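Local coordinates for prenyltransference for protein (Lavandula lanata, PDB 5HC8) that probably catalyses the head-to-middle condensation of two dimethylallyl diphosphate units into lavandulyl diphosphate, on a fold of the cis-prenyltransferase (undecaprenyl diphosphate synthase) family, at residues Val42-His47 / Lys218-Phe223; Ser50-Leu55 / Ala226-Ala231; Gln99-Phe104 / Gln129-Met134; His135-Val140 / Asn181-Pro186. All coordinates share one frame; numbering follows the deposited sequence.

Contact 1 of 4, residues Val42-His47 / Lys218-Phe223; sequences VNNWKH and KLFPDF
Trp45 and Phe220 meet rim to rim, their planes 68° apart, and neither ring lies over the face of the other. Phe220 CE2 reaches the edge of the indole near its plane, 3.5 Å from Trp45 NE1, while Val42 CG1, from the helix that carries Trp45, sits 3.8 Å above one indole face, toward the rim. In Phe220, on the short 3-10 turn 220-222, CG is anti to the backbone N (chi1 -167°) and beside the carbonyl carbon, the side from which the ring reaches the indole. Tyr84 and Phe87 of helix 74-89 also meet the Trp45 ring, and Ile20 touches both aromatics. In this parallel-sheet prenyltransferase fold the pair lies close to the bound ligands: between nearest atoms, the Trp45 side chain is about 6 Å from 2-methylbuta-1,3-diene and that of Phe220 about 6 Å from thiodiphosphate. Large apolar rings suit so buried a place. Asn44, on helix 34-54, points CB toward the turn, 3.6 Å from Phe223 O.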
loop_
_atom_site.group_PDB
_atom_site.type_symbol
_atom_site.label_atom_id
_atom_site.label_comp_id
_atom_site.label_asym_id
_atom_site.label_seq_id
_atom_site.Cartn_x
_atom_site.Cartn_y
_atom_site.Cartn_z
ATOM N N VAL A 42 -23.770 0.708 8.240
ATOM C CA VAL A 42 -23.829 2.080 7.857
ATOM C C VAL A 42 -24.348 2.922 9.011
ATOM O O VAL A 42 -23.904 4.061 9.192
ATOM C CB VAL A 42 -24.633 2.321 6.575
ATOM C CG1 VAL A 42 -24.592 3.796 6.174
ATOM C CG2 VAL A 42 -24.028 1.507 5.450
ATOM N N ASN A 43 -25.213 2.327 9.832
ATOM C CA ASN A 43 -25.680 3.004 11.056
ATOM C C ASN A 43 -24.598 3.331 12.061
ATOM O O ASN A 43 -24.791 4.216 12.856
ATOM C CB ASN A 43 -26.768 2.193 11.754
ATOM C CG ASN A 43 -28.087 2.180 10.975
ATOM O OD1 ASN A 43 -28.329 2.991 10.070
ATOM N ND2 ASN A 43 -28.934 1.238 11.314
ATOM N N ASN A 44 -23.456 2.633 12.014
ATOM C CA ASN A 44 -22.331 2.962 12.886
ATOM C C ASN A 44 -21.598 4.217 12.462
ATOM O O ASN A 44 -20.937 4.845 13.281
ATOM C CB ASN A 44 -21.315 1.807 12.952
ATOM C CG ASN A 44 -21.890 0.526 13.492
ATOM O OD1 ASN A 44 -21.410 -0.569 13.206
ATOM N ND2 ASN A 44 -22.937 0.644 14.258
ATOM N N TRP A 45 -21.659 4.561 11.177
ATOM C CA TRP A 45 -20.809 5.644 10.655
ATOM C C TRP A 45 -20.957 6.963 11.398
ATOM O O TRP A 45 -19.978 7.621 11.716
ATOM C CB TRP A 45 -21.019 5.845 9.195
ATOM C CG TRP A 45 -20.675 4.733 8.278
ATOM C CD1 TRP A 45 -20.257 3.477 8.596
ATOM C CD2 TRP A 45 -20.788 4.760 6.880
ATOM N NE1 TRP A 45 -20.055 2.768 7.487
ATOM C CE2 TRP A 45 -20.403 3.508 6.409
ATOM C CE3 TRP A 45 -21.231 5.720 5.967
ATOM C CZ2 TRP A 45 -20.443 3.169 5.073
ATOM C CZ3 TRP A 45 -21.249 5.387 4.637
ATOM C CH2 TRP A 45 -20.866 4.133 4.210
ATOM N N LYS A 46 -22.198 7.345 11.744
ATOM C CA LYS A 46 -22.394 8.663 12.312
ATOM C C LYS A 46 -21.670 8.797 13.655
ATOM O O LYS A 46 -21.116 9.827 13.956
ATOM C CB LYS A 46 -23.910 9.037 12.386
ATOM C CG LYS A 46 -24.719 8.130 13.271
ATOM C CD LYS A 46 -26.198 8.526 13.380
ATOM C CE LYS A 46 -26.970 7.403 14.102
ATOM N NZ LYS A 46 -26.967 6.078 13.371
ATOM N N HIS A 47 -21.670 7.743 14.453
ATOM C CA HIS A 47 -21.046 7.825 15.799
ATOM C C HIS A 47 -19.523 7.821 15.658
ATOM O O HIS A 47 -18.813 8.473 16.414
ATOM C CB HIS A 47 -21.442 6.638 16.614
ATOM C CG HIS A 47 -22.912 6.493 16.755
ATOM N ND1 HIS A 47 -23.683 7.439 17.396
ATOM C CD2 HIS A 47 -23.768 5.547 16.292
ATOM C CE1 HIS A 47 -24.950 7.070 17.350
ATOM N NE2 HIS A 47 -25.027 5.928 16.682
ATOM N N LYS A 218 -12.611 -7.442 14.591
ATOM C CA LYS A 218 -13.996 -7.032 14.716
ATOM C C LYS A 218 -14.683 -6.831 13.403
ATOM O O LYS A 218 -14.174 -6.143 12.574
ATOM C CB LYS A 218 -14.140 -5.723 15.500
ATOM C CG LYS A 218 -14.073 -5.912 16.987
ATOM C CD LYS A 218 -15.350 -5.393 17.638
ATOM C CE LYS A 218 -15.240 -5.572 19.119
ATOM N NZ LYS A 218 -15.894 -4.399 19.754
ATOM N N LEU A 219 -15.877 -7.403 13.255
ATOM C CA LEU A 219 -16.643 -7.298 12.037
ATOM C C LEU A 219 -17.311 -5.923 12.033
ATOM O O LEU A 219 -17.740 -5.405 13.077
ATOM C CB LEU A 219 -17.672 -8.450 11.937
ATOM C CG LEU A 219 -17.138 -9.889 12.022
ATOM C CD1 LEU A 219 -18.333 -10.823 11.872
ATOM C CD2 LEU A 219 -16.040 -10.179 10.994
ATOM N N PHE A 220 -17.345 -5.265 10.891
ATOM C CA PHE A 220 -17.661 -3.853 10.963
ATOM C C PHE A 220 -19.059 -3.545 11.592
ATOM O O PHE A 220 -19.219 -2.484 12.203
ATOM C CB PHE A 220 -17.588 -3.137 9.669
ATOM C CG PHE A 220 -17.611 -1.624 9.854
ATOM C CD1 PHE A 220 -16.479 -0.961 10.289
ATOM C CD2 PHE A 220 -18.749 -0.899 9.636
ATOM C CE1 PHE A 220 -16.497 0.390 10.526
ATOM C CE2 PHE A 220 -18.753 0.464 9.822
ATOM C CZ PHE A 220 -17.626 1.104 10.271
ATOM N N PRO A 221 -20.076 -4.410 11.383
ATOM C CA PRO A 221 -21.311 -4.078 12.102
ATOM C C PRO A 221 -21.148 -3.982 13.641
ATOM O O PRO A 221 -21.986 -3.345 14.301
ATOM C CB PRO A 221 -22.248 -5.221 11.714
ATOM C CG PRO A 221 -21.846 -5.564 10.358
ATOM C CD PRO A 221 -20.293 -5.506 10.446
ATOM N N ASP A 222 -20.123 -4.626 14.198
ATOM C CA ASP A 222 -19.810 -4.545 15.653
ATOM C C ASP A 222 -18.865 -3.393 16.021
ATOM O O ASP A 222 -18.561 -3.193 17.197
ATOM C CB ASP A 222 -19.214 -5.879 16.153
ATOM C CG ASP A 222 -20.205 -7.019 16.105
ATOM O OD1 ASP A 222 -21.409 -6.744 16.316
ATOM O OD2 ASP A 222 -19.784 -8.160 15.787
ATOM N N PHE A 223 -18.447 -2.611 15.026
ATOM C CA PHE A 223 -17.382 -1.647 15.184
ATOM C C PHE A 223 -17.976 -0.332 15.622
ATOM O O PHE A 223 -18.799 0.231 14.943
ATOM C CB PHE A 223 -16.682 -1.428 13.833
ATOM C CG PHE A 223 -15.437 -0.623 13.915
ATOM C CD1 PHE A 223 -15.501 0.763 13.930
ATOM C CD2 PHE A 223 -14.187 -1.226 13.959
ATOM C CE1 PHE A 223 -14.352 1.558 13.977
ATOM C CE2 PHE A 223 -13.043 -0.428 14.021
ATOM C CZ PHE A 223 -13.132 0.957 14.036
#

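Contact 2 of 4, residues Ser50-Leu55 / Ala226-Ala231; sequences SRASQL and ADLLDA
Leu228 and Leu229, consecutive on helix 225-237, are the bumps that fit into the surface made by Arg51, Ala52 and Leu55 at the C-terminal end of helix 34-54. CD2 of Leu228 enters a shallow hollow whose floor is Ala52: it comes 3.9 Å from Ala52 N and 4.1 Å from Ala52 CB, with Arg51 CG along one wall at 4.0 Å and Leu55 CD1 a little farther off. The small methyl of alanine lets the leucine branch come up to the helix backbone. Leu229 does its work with both branches. CD1 packs 3.8 Å from Leu55 CD1, and CD2 lies over the centre of the Arg51 guanidinium, 4.1 Å above its plane; Gln54 OE1 is over the opposite face. Both Arg51 and Leu229 also touch a crystal neighbour, and the Leu229 torsions are unusual, so the lattice may influence this part. The arginine chain crosses Leu229 at about a right angle. Arginine suits this partly exposed place because its methylenes serve the apolar packing while NE forms a salt bridge with Glu225, at the start of the partner helix. The segments' axes approach to 10.4 Å and cross at -43°, a spacing that leaves room for leucine between them. Around them, Ala52 also touches Ile57 and Met134, while helix 225-237 lies on strands 190-193 and 212-215 through Leu228 and Ala231.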
loop_
_atom_site.group_PDB
_atom_site.type_symbol
_atom_site.label_atom_id
_atom_site.label_comp_id
_atom_site.label_asym_id
_atom_site.label_seq_id
_atom_site.Cartn_x
_atom_site.Cartn_y
_atom_site.Cartn_z
ATOM N N SER A 50 -18.664 11.431 14.441
ATOM C CA SER A 50 -18.759 12.276 15.669
ATOM C C SER A 50 -17.584 12.130 16.550
ATOM O O SER A 50 -17.041 13.135 16.994
ATOM C CB SER A 50 -19.903 11.871 16.560
ATOM O OG SER A 50 -21.054 12.327 16.017
ATOM N N ARG A 51 -17.230 10.882 16.848
ATOM C CA ARG A 51 -16.104 10.597 17.722
ATOM C C ARG A 51 -14.787 11.158 17.166
ATOM O O ARG A 51 -14.030 11.811 17.890
ATOM C CB ARG A 51 -16.049 9.121 18.029
ATOM C CG ARG A 51 -14.919 8.678 18.926
ATOM C CD ARG A 51 -14.857 9.359 20.304
ATOM N NE ARG A 51 -15.909 8.770 21.147
ATOM C CZ ARG A 51 -15.893 8.848 22.472
ATOM N NH1 ARG A 51 -14.919 9.471 23.056
ATOM N NH2 ARG A 51 -16.862 8.318 23.168
ATOM N N ALA A 52 -14.529 10.955 15.861
ATOM C CA ALA A 52 -13.297 11.424 15.250
ATOM C C ALA A 52 -13.242 12.955 15.355
ATOM O O ALA A 52 -12.189 13.534 15.668
ATOM C CB ALA A 52 -13.233 10.999 13.787
ATOM N N SER A 53 -14.392 13.605 15.162
ATOM C CA SER A 53 -14.476 15.071 15.308
ATOM C C SER A 53 -14.102 15.581 16.721
ATOM O O SER A 53 -13.220 16.445 16.884
ATOM C CB SER A 53 -15.852 15.579 14.867
ATOM O OG SER A 53 -15.967 16.978 15.067
ATOM N N GLN A 54 -14.658 14.900 17.719
ATOM C CA GLN A 54 -14.418 15.221 19.128
ATOM C C GLN A 54 -12.977 15.033 19.418
ATOM O O GLN A 54 -12.390 15.772 20.206
ATOM C CB GLN A 54 -15.167 14.277 20.047
ATOM C CG GLN A 54 -16.689 14.389 20.066
ATOM C CD GLN A 54 -17.295 13.225 20.891
ATOM O OE1 GLN A 54 -16.759 12.838 21.960
ATOM N NE2 GLN A 54 -18.370 12.619 20.364
ATOM N N LEU A 55 -12.367 14.051 18.793
ATOM C CA LEU A 55 -10.966 13.762 19.088
ATOM C C LEU A 55 -10.006 14.733 18.403
ATOM O O LEU A 55 -8.820 14.673 18.602
ATOM C CB LEU A 55 -10.622 12.330 18.683
ATOM C CG LEU A 55 -11.188 11.211 19.533
ATOM C CD1 LEU A 55 -11.092 9.925 18.777
ATOM C CD2 LEU A 55 -10.491 11.033 20.881
ATOM N N ALA A 226 -15.597 2.785 20.593
ATOM C CA ALA A 226 -14.472 2.220 21.391
ATOM C C ALA A 226 -13.374 1.628 20.437
ATOM O O ALA A 226 -12.204 1.638 20.772
ATOM C CB ALA A 226 -14.931 1.147 22.381
ATOM N N ASP A 227 -13.784 1.097 19.285
ATOM C CA ASP A 227 -12.838 0.481 18.328
ATOM C C ASP A 227 -11.990 1.517 17.624
ATOM O O ASP A 227 -10.818 1.250 17.358
ATOM C CB ASP A 227 -13.603 -0.457 17.361
ATOM C CG ASP A 227 -14.459 -1.467 18.126
ATOM O OD1 ASP A 227 -13.845 -2.311 18.765
ATOM O OD2 ASP A 227 -15.708 -1.389 18.178
ATOM N N LEU A 228 -12.541 2.690 17.394
ATOM C CA LEU A 228 -11.782 3.866 16.957
ATOM C C LEU A 228 -10.765 4.267 18.009
ATOM O O LEU A 228 -9.606 4.521 17.714
ATOM C CB LEU A 228 -12.692 5.018 16.549
ATOM C CG LEU A 228 -11.936 6.265 16.116
ATOM C CD1 LEU A 228 -11.014 5.956 14.919
ATOM C CD2 LEU A 228 -12.818 7.477 15.798
ATOM N N LEU A 229 -11.203 4.326 19.261
ATOM C CA LEU A 229 -10.323 4.614 20.348
ATOM C C LEU A 229 -9.199 3.620 20.507
ATOM O O LEU A 229 -8.067 3.992 20.790
ATOM C CB LEU A 229 -11.163 4.643 21.645
ATOM C CG LEU A 229 -11.696 5.946 22.190
ATOM C CD1 LEU A 229 -11.545 7.262 21.437
ATOM C CD2 LEU A 229 -13.068 5.803 22.830
ATOM N N ASP A 230 -9.497 2.359 20.286
ATOM C CA ASP A 230 -8.494 1.341 20.387
ATOM C C ASP A 230 -7.405 1.539 19.292
ATOM O O ASP A 230 -6.175 1.394 19.572
ATOM C CB ASP A 230 -9.120 -0.017 20.259
ATOM C CG ASP A 230 -9.813 -0.458 21.515
ATOM O OD1 ASP A 230 -9.595 0.139 22.578
ATOM O OD2 ASP A 230 -10.565 -1.429 21.436
ATOM N N ALA A 231 -7.858 1.860 18.071
ATOM C CA ALA A 231 -6.928 2.105 16.937
ATOM C C ALA A 231 -6.100 3.321 17.223
ATOM O O ALA A 231 -4.872 3.289 16.996
ATOM C CB ALA A 231 -7.721 2.246 15.648
#

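Contact 3 of 4, residues Gln99-Phe104 / Gln129-Met134; sequences QQDIQF and QANKGM
Gln103 NE2 donates to Gly133 O at 2.8 Å in a fairly straight bond, with the oxygen in the plane of the glutamine amide. To get there the side chain, extended beyond CG, passes close by Asn131 O, with CG 3.1 Å away. The backbone N of Gln103 meets Met134 O at 3.0 Å. Asp101 holds residues 132 and 133 with two of its oxygens. Its carbonyl O accepts Gly133 N at 2.8 Å in a bent bond (133°), whereas OD2 accepts Lys132 N at 2.9 Å in a nearly straight one (171°) that arrives from above the carboxylate plane. Chi1 of Asp101 (-161°) sets CG anti to the backbone N and beside the carbonyl carbon, close to the amides of Lys132 and Gly133; aspartate is short enough to stay beside its own carbonyl. Asn131 answers from the other segment: its ND2 gives a hydrogen to Ile102 O at 2.9 Å, with that oxygen close to the amide plane but the donor well above the carbonyl plane. Gly133 suits its place because a beta carbon there would run into the carbonyls of Gln100 and Asp101, and its CA-H points at Gln100 O instead. A water joins Gln100 O to Met134 N. These bonds bring together the entries to adjacent parallel strands 103-107 and 135-140, which helix 115-128 connects in a beta-alpha-beta crossover. Ile102 packs on Leu95 of helix 91-97, and Met134 on Ile49 of helix 34-54.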
loop_
_atom_site.group_PDB
_atom_site.type_symbol
_atom_site.label_atom_id
_atom_site.label_comp_id
_atom_site.label_asym_id
_atom_site.label_seq_id
_atom_site.Cartn_x
_atom_site.Cartn_y
_atom_site.Cartn_z
ATOM N N GLN A 99 -23.317 21.364 15.486
ATOM C CA GLN A 99 -22.198 22.174 15.937
ATOM C C GLN A 99 -20.857 21.535 15.595
ATOM O O GLN A 99 -19.842 22.175 15.746
ATOM C CB GLN A 99 -22.272 22.433 17.435
ATOM C CG GLN A 99 -23.421 23.364 17.820
ATOM C CD GLN A 99 -24.311 22.767 18.907
ATOM O OE1 GLN A 99 -25.224 21.969 18.623
ATOM N NE2 GLN A 99 -24.045 23.145 20.162
ATOM N N GLN A 100 -20.821 20.292 15.132
ATOM C CA GLN A 100 -19.528 19.729 14.683
ATOM C C GLN A 100 -19.089 20.322 13.371
ATOM O O GLN A 100 -17.877 20.450 13.095
ATOM C CB GLN A 100 -19.575 18.206 14.699
ATOM C CG GLN A 100 -19.754 17.741 16.135
ATOM C CD GLN A 100 -19.585 16.258 16.319
ATOM O OE1 GLN A 100 -20.387 15.458 15.804
ATOM N NE2 GLN A 100 -18.565 15.875 17.083
ATOM N N ASP A 101 -20.074 20.790 12.602
ATOM C CA ASP A 101 -19.779 21.643 11.486
ATOM C C ASP A 101 -18.922 20.897 10.457
ATOM O O ASP A 101 -17.941 21.431 9.925
ATOM C CB ASP A 101 -19.021 22.890 11.933
ATOM C CG ASP A 101 -19.102 24.017 10.908
ATOM O OD1 ASP A 101 -20.059 24.079 10.111
ATOM O OD2 ASP A 101 -18.177 24.820 10.873
ATOM N N ILE A 102 -19.304 19.658 10.200
ATOM C CA ILE A 102 -18.493 18.786 9.360
ATOM C C ILE A 102 -18.530 19.181 7.912
ATOM O O ILE A 102 -19.561 19.539 7.403
ATOM C CB ILE A 102 -18.953 17.350 9.569
ATOM C CG1 ILE A 102 -18.398 16.934 10.931
ATOM C CG2 ILE A 102 -18.471 16.427 8.444
ATOM C CD1 ILE A 102 -19.478 16.253 11.681
ATOM N N GLN A 103 -17.381 19.128 7.265
ATOM C CA GLN A 103 -17.312 19.325 5.857
ATOM C C GLN A 103 -17.346 17.968 5.166
ATOM O O GLN A 103 -16.524 17.104 5.516
ATOM C CB GLN A 103 -16.045 20.023 5.498
ATOM C CG GLN A 103 -15.836 21.333 6.225
ATOM C CD GLN A 103 -14.455 21.919 5.939
ATOM O OE1 GLN A 103 -14.209 22.398 4.839
ATOM N NE2 GLN A 103 -13.539 21.854 6.922
ATOM N N PHE A 104 -18.274 17.798 4.196
ATOM C CA PHE A 104 -18.506 16.533 3.524
ATOM C C PHE A 104 -18.025 16.561 2.085
ATOM O O PHE A 104 -18.277 17.499 1.374
ATOM C CB PHE A 104 -19.963 16.090 3.561
ATOM C CG PHE A 104 -20.187 14.889 2.695
ATOM C CD1 PHE A 104 -19.898 13.628 3.168
ATOM C CD2 PHE A 104 -20.576 15.033 1.370
ATOM C CE1 PHE A 104 -20.039 12.513 2.375
ATOM C CE2 PHE A 104 -20.702 13.933 0.557
ATOM C CZ PHE A 104 -20.426 12.661 1.058
ATOM N N GLN A 129 -20.388 23.107 2.197
ATOM C CA GLN A 129 -19.325 23.745 1.492
ATOM C C GLN A 129 -18.605 24.797 2.335
ATOM O O GLN A 129 -17.378 24.939 2.238
ATOM C CB GLN A 129 -19.847 24.397 0.204
ATOM C CG GLN A 129 -18.730 25.134 -0.525
ATOM C CD GLN A 129 -18.880 25.121 -2.029
ATOM O OE1 GLN A 129 -19.981 25.276 -2.550
ATOM N NE2 GLN A 129 -17.762 24.948 -2.737
ATOM N N ALA A 130 -19.345 25.553 3.140
ATOM C CA ALA A 130 -18.707 26.626 3.930
ATOM C C ALA A 130 -18.256 26.197 5.354
ATOM O O ALA A 130 -17.726 27.013 6.111
ATOM C CB ALA A 130 -19.644 27.832 4.009
ATOM N N ASN A 131 -18.483 24.939 5.723
ATOM C CA ASN A 131 -18.224 24.481 7.094
ATOM C C ASN A 131 -16.736 24.486 7.369
ATOM O O ASN A 131 -15.914 24.385 6.462
ATOM C CB ASN A 131 -18.833 23.095 7.320
ATOM C CG ASN A 131 -20.343 23.129 7.314
ATOM O OD1 ASN A 131 -20.896 24.186 7.094
ATOM N ND2 ASN A 131 -21.019 22.003 7.550
ATOM N N LYS A 132 -16.372 24.623 8.633
ATOM C CA LYS A 132 -14.973 24.694 9.021
ATOM C C LYS A 132 -14.532 23.536 9.919
ATOM O O LYS A 132 -13.413 23.545 10.394
ATOM C CB LYS A 132 -14.751 26.017 9.803
ATOM C CG LYS A 132 -14.797 27.280 8.952
ATOM C CD LYS A 132 -13.572 27.434 8.046
ATOM C CE LYS A 132 -13.738 28.629 7.115
ATOM N NZ LYS A 132 -12.766 28.596 5.992
ATOM N N GLY A 133 -15.414 22.593 10.221
ATOM C CA GLY A 133 -15.086 21.501 11.135
ATOM C C GLY A 133 -14.334 20.376 10.425
ATOM O O GLY A 133 -13.712 20.583 9.398
ATOM N N MET A 134 -14.380 19.187 10.995
ATOM C CA MET A 134 -13.571 18.102 10.487
ATOM C C MET A 134 -14.097 17.799 9.114
ATOM O O MET A 134 -15.297 17.783 8.891
ATOM C CB MET A 134 -13.692 16.868 11.382
ATOM C CG MET A 134 -12.891 15.634 10.952
ATOM S SD MET A 134 -13.253 14.193 11.935
ATOM C CE MET A 134 -14.751 13.595 11.199
HETATM O O HOH W 1 -15.670 19.155 13.712
#

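Contact 4 of 4, residues His135-Val140 / Asn181-Pro186. With SO4 (sulfate ion), chain E.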
loop_
_atom_site.group_PDB
_atom_site.type_symbol
_atom_site.label_atom_id
_atom_site.label_comp_id
_atom_site.label_asym_id
_atom_site.label_seq_id
_atom_site.Cartn_x
_atom_site.Cartn_y
_atom_site.Cartn_z
ATOM N N HIS A 135 -13.183 17.503 8.214
ATOM C CA HIS A 135 -13.521 16.972 6.910
ATOM C C HIS A 135 -13.863 15.446 7.044
ATOM O O HIS A 135 -13.160 14.682 7.746
ATOM C CB HIS A 135 -12.325 17.245 5.999
ATOM C CG HIS A 135 -12.598 17.209 4.532
ATOM N ND1 HIS A 135 -11.617 17.500 3.611
ATOM C CD2 HIS A 135 -13.713 16.937 3.812
ATOM C CE1 HIS A 135 -12.112 17.403 2.396
ATOM N NE2 HIS A 135 -13.377 17.045 2.492
ATOM N N PHE A 136 -14.949 15.042 6.373
ATOM C CA PHE A 136 -15.377 13.663 6.231
ATOM C C PHE A 136 -15.435 13.331 4.752
ATOM O O PHE A 136 -16.186 13.959 3.995
ATOM C CB PHE A 136 -16.764 13.477 6.826
ATOM C CG PHE A 136 -17.402 12.157 6.517
ATOM C CD1 PHE A 136 -16.648 10.960 6.425
ATOM C CD2 PHE A 136 -18.770 12.082 6.234
ATOM C CE1 PHE A 136 -17.257 9.747 6.113
ATOM C CE2 PHE A 136 -19.386 10.850 5.932
ATOM C CZ PHE A 136 -18.632 9.682 5.887
ATOM N N ILE A 137 -14.579 12.408 4.290
ATOM C CA ILE A 137 -14.623 11.929 2.897
ATOM C C ILE A 137 -15.276 10.543 2.860
ATOM O O ILE A 137 -14.883 9.620 3.611
ATOM C CB ILE A 137 -13.241 11.856 2.273
ATOM C CG1 ILE A 137 -12.717 13.270 2.073
ATOM C CG2 ILE A 137 -13.254 11.140 0.893
ATOM C CD1 ILE A 137 -11.239 13.365 1.722
ATOM N N LEU A 138 -16.297 10.416 2.021
ATOM C CA LEU A 138 -16.874 9.129 1.687
ATOM C C LEU A 138 -16.254 8.757 0.334
ATOM O O LEU A 138 -16.463 9.427 -0.641
ATOM C CB LEU A 138 -18.391 9.179 1.632
ATOM C CG LEU A 138 -19.047 7.846 1.287
ATOM C CD1 LEU A 138 -18.886 6.749 2.329
ATOM C CD2 LEU A 138 -20.505 8.089 1.001
ATOM N N ALA A 139 -15.465 7.700 0.324
ATOM C CA ALA A 139 -14.844 7.147 -0.882
ATOM C C ALA A 139 -15.723 6.038 -1.446
ATOM O O ALA A 139 -15.888 4.980 -0.858
ATOM C CB ALA A 139 -13.423 6.640 -0.561
ATOM N N VAL A 140 -16.277 6.305 -2.620
ATOM C CA VAL A 140 -17.276 5.486 -3.240
ATOM C C VAL A 140 -17.003 5.373 -4.757
ATOM O O VAL A 140 -16.706 6.369 -5.447
ATOM C CB VAL A 140 -18.664 6.032 -2.813
ATOM C CG1 VAL A 140 -18.876 7.424 -3.367
ATOM C CG2 VAL A 140 -19.740 5.065 -3.114
ATOM N N ASN A 181 -6.738 15.301 -3.959
ATOM C CA ASN A 181 -6.317 16.731 -4.088
ATOM C C ASN A 181 -7.262 17.720 -3.362
ATOM O O ASN A 181 -6.935 18.896 -3.147
ATOM C CB ASN A 181 -6.024 17.147 -5.548
ATOM C CG ASN A 181 -7.249 17.139 -6.405
ATOM O OD1 ASN A 181 -8.364 17.069 -5.936
ATOM N ND2 ASN A 181 -7.016 17.110 -7.719
ATOM N N ILE A 182 -8.407 17.247 -2.977
ATOM C CA ILE A 182 -9.310 18.020 -2.163
ATOM C C ILE A 182 -8.904 18.160 -0.695
ATOM O O ILE A 182 -9.603 18.827 0.024
ATOM C CB ILE A 182 -10.726 17.468 -2.246
ATOM C CG1 ILE A 182 -10.798 16.029 -1.653
ATOM C CG2 ILE A 182 -11.258 17.526 -3.693
ATOM C CD1 ILE A 182 -12.184 15.629 -1.267
ATOM N N THR A 183 -7.809 17.541 -0.235
ATOM C CA THR A 183 -7.412 17.717 1.141
ATOM C C THR A 183 -5.997 18.106 1.145
ATOM O O THR A 183 -5.229 17.533 0.397
ATOM C CB THR A 183 -7.087 16.430 1.940
ATOM O OG1 THR A 183 -7.362 15.182 1.268
ATOM C CG2 THR A 183 -7.409 16.545 3.299
ATOM N N LYS A 184 -5.567 18.874 2.150
ATOM C CA LYS A 184 -4.137 19.030 2.380
ATOM C C LYS A 184 -3.534 17.872 3.218
ATOM O O LYS A 184 -2.334 17.823 3.444
ATOM C CB LYS A 184 -3.848 20.355 3.109
ATOM C CG LYS A 184 -4.266 20.301 4.571
ATOM C CD LYS A 184 -3.374 21.138 5.488
ATOM C CE LYS A 184 -3.330 22.563 5.022
ATOM N NZ LYS A 184 -4.740 22.992 4.803
ATOM N N PHE A 185 -4.347 16.939 3.648
ATOM C CA PHE A 185 -3.874 15.693 4.317
ATOM C C PHE A 185 -4.187 14.420 3.516
ATOM O O PHE A 185 -4.773 13.526 4.057
ATOM C CB PHE A 185 -4.547 15.609 5.627
ATOM C CG PHE A 185 -4.352 16.855 6.491
ATOM C CD1 PHE A 185 -3.086 17.154 7.020
ATOM C CD2 PHE A 185 -5.402 17.693 6.757
ATOM C CE1 PHE A 185 -2.895 18.275 7.855
ATOM C CE2 PHE A 185 -5.209 18.830 7.575
ATOM C CZ PHE A 185 -3.966 19.110 8.112
ATOM N N PRO A 186 -3.659 14.300 2.276
ATOM C CA PRO A 186 -4.102 13.148 1.423
ATOM C C PRO A 186 -3.640 11.792 1.941
ATOM O O PRO A 186 -4.339 10.787 1.780
ATOM C CB PRO A 186 -3.467 13.440 0.059
ATOM C CG PRO A 186 -2.233 14.239 0.364
ATOM C CD PRO A 186 -2.670 15.118 1.581
HETATM S S SO4 E . -8.792 19.651 4.458
HETATM O O1 SO4 E . -9.052 18.149 4.570
HETATM O O2 SO4 E . -7.640 20.134 3.592
HETATM O O3 SO4 E . -10.002 20.373 3.918
HETATM O O4 SO4 E . -8.572 20.089 5.873
#
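The apolar part of this contact is a meeting of isoleucines: Ile137 CD1 and Ile182 CD1 reach toward each other tip to tip, 3.9 Å apart. Ile182 CG1 stands between its backbone N and carbonyl carbon (chi1 64°), and the extended chi2 carries CD1 on toward the strand. The same methyl lies 4.1 Å from His135 CE1, so one branched side chain serves two residues of strand 135-140 that point to the same side. Within the strand, Ile137 CG1 covers part of one face of the His135 ring. Ile182 O lies at the edge of that ring, near its plane, 3.7 Å from His135 CE1. The polar part runs through a sulfate ion, probably from the crystallisation liquor. Lys184 N donates to its O2 at 2.8 Å in an almost straight bond (170°). A bond from His135 ND1 to O1 is doubtful, because O1 sits too close to Thr183 CG2 in the model. A histidine fits this partly exposed spot because NE2 is hydrogen-bonded to Ser105 OG of the next strand while the ring packs against Ile137 and Ile182. Strand 135-140 lies between 103-107 and 59-65 in the parallel sheet. Ile182 also touches Ser105 and Ile107 of the former and Thr183 touches Leu59 of the latter, so the loop before strand 190-193 lies against residues of all three strands.

Overall arrangement
Contact 1 is the buried one, built of an aromatic pair and an asparagine facing the 218-223 turn, close to the bound ligands; the other three are partly buried. Contacts 1 and 2 share helix 34-54 and dock it against that turn and the helix that follows, joined by the Lys218-Asp227 salt bridge. Contacts 3 and 4 both reach the sheet, at neighbouring strands 103-107 and 135-140, where Gln103 O probably accepts a hydrogen bond from Phe136 N. Their chemistry differs: contact 2 is leucine against helix surface, contact 3 a network of backbone and amide bonds, contact 4 a small apolar meeting with a sulfate, probably from the crystallisation liquor, beside it. Gln100 NE2 to Ser50 O links contacts 2 and 3, while Trp45 touches Leu138, linking contacts 1 and 4.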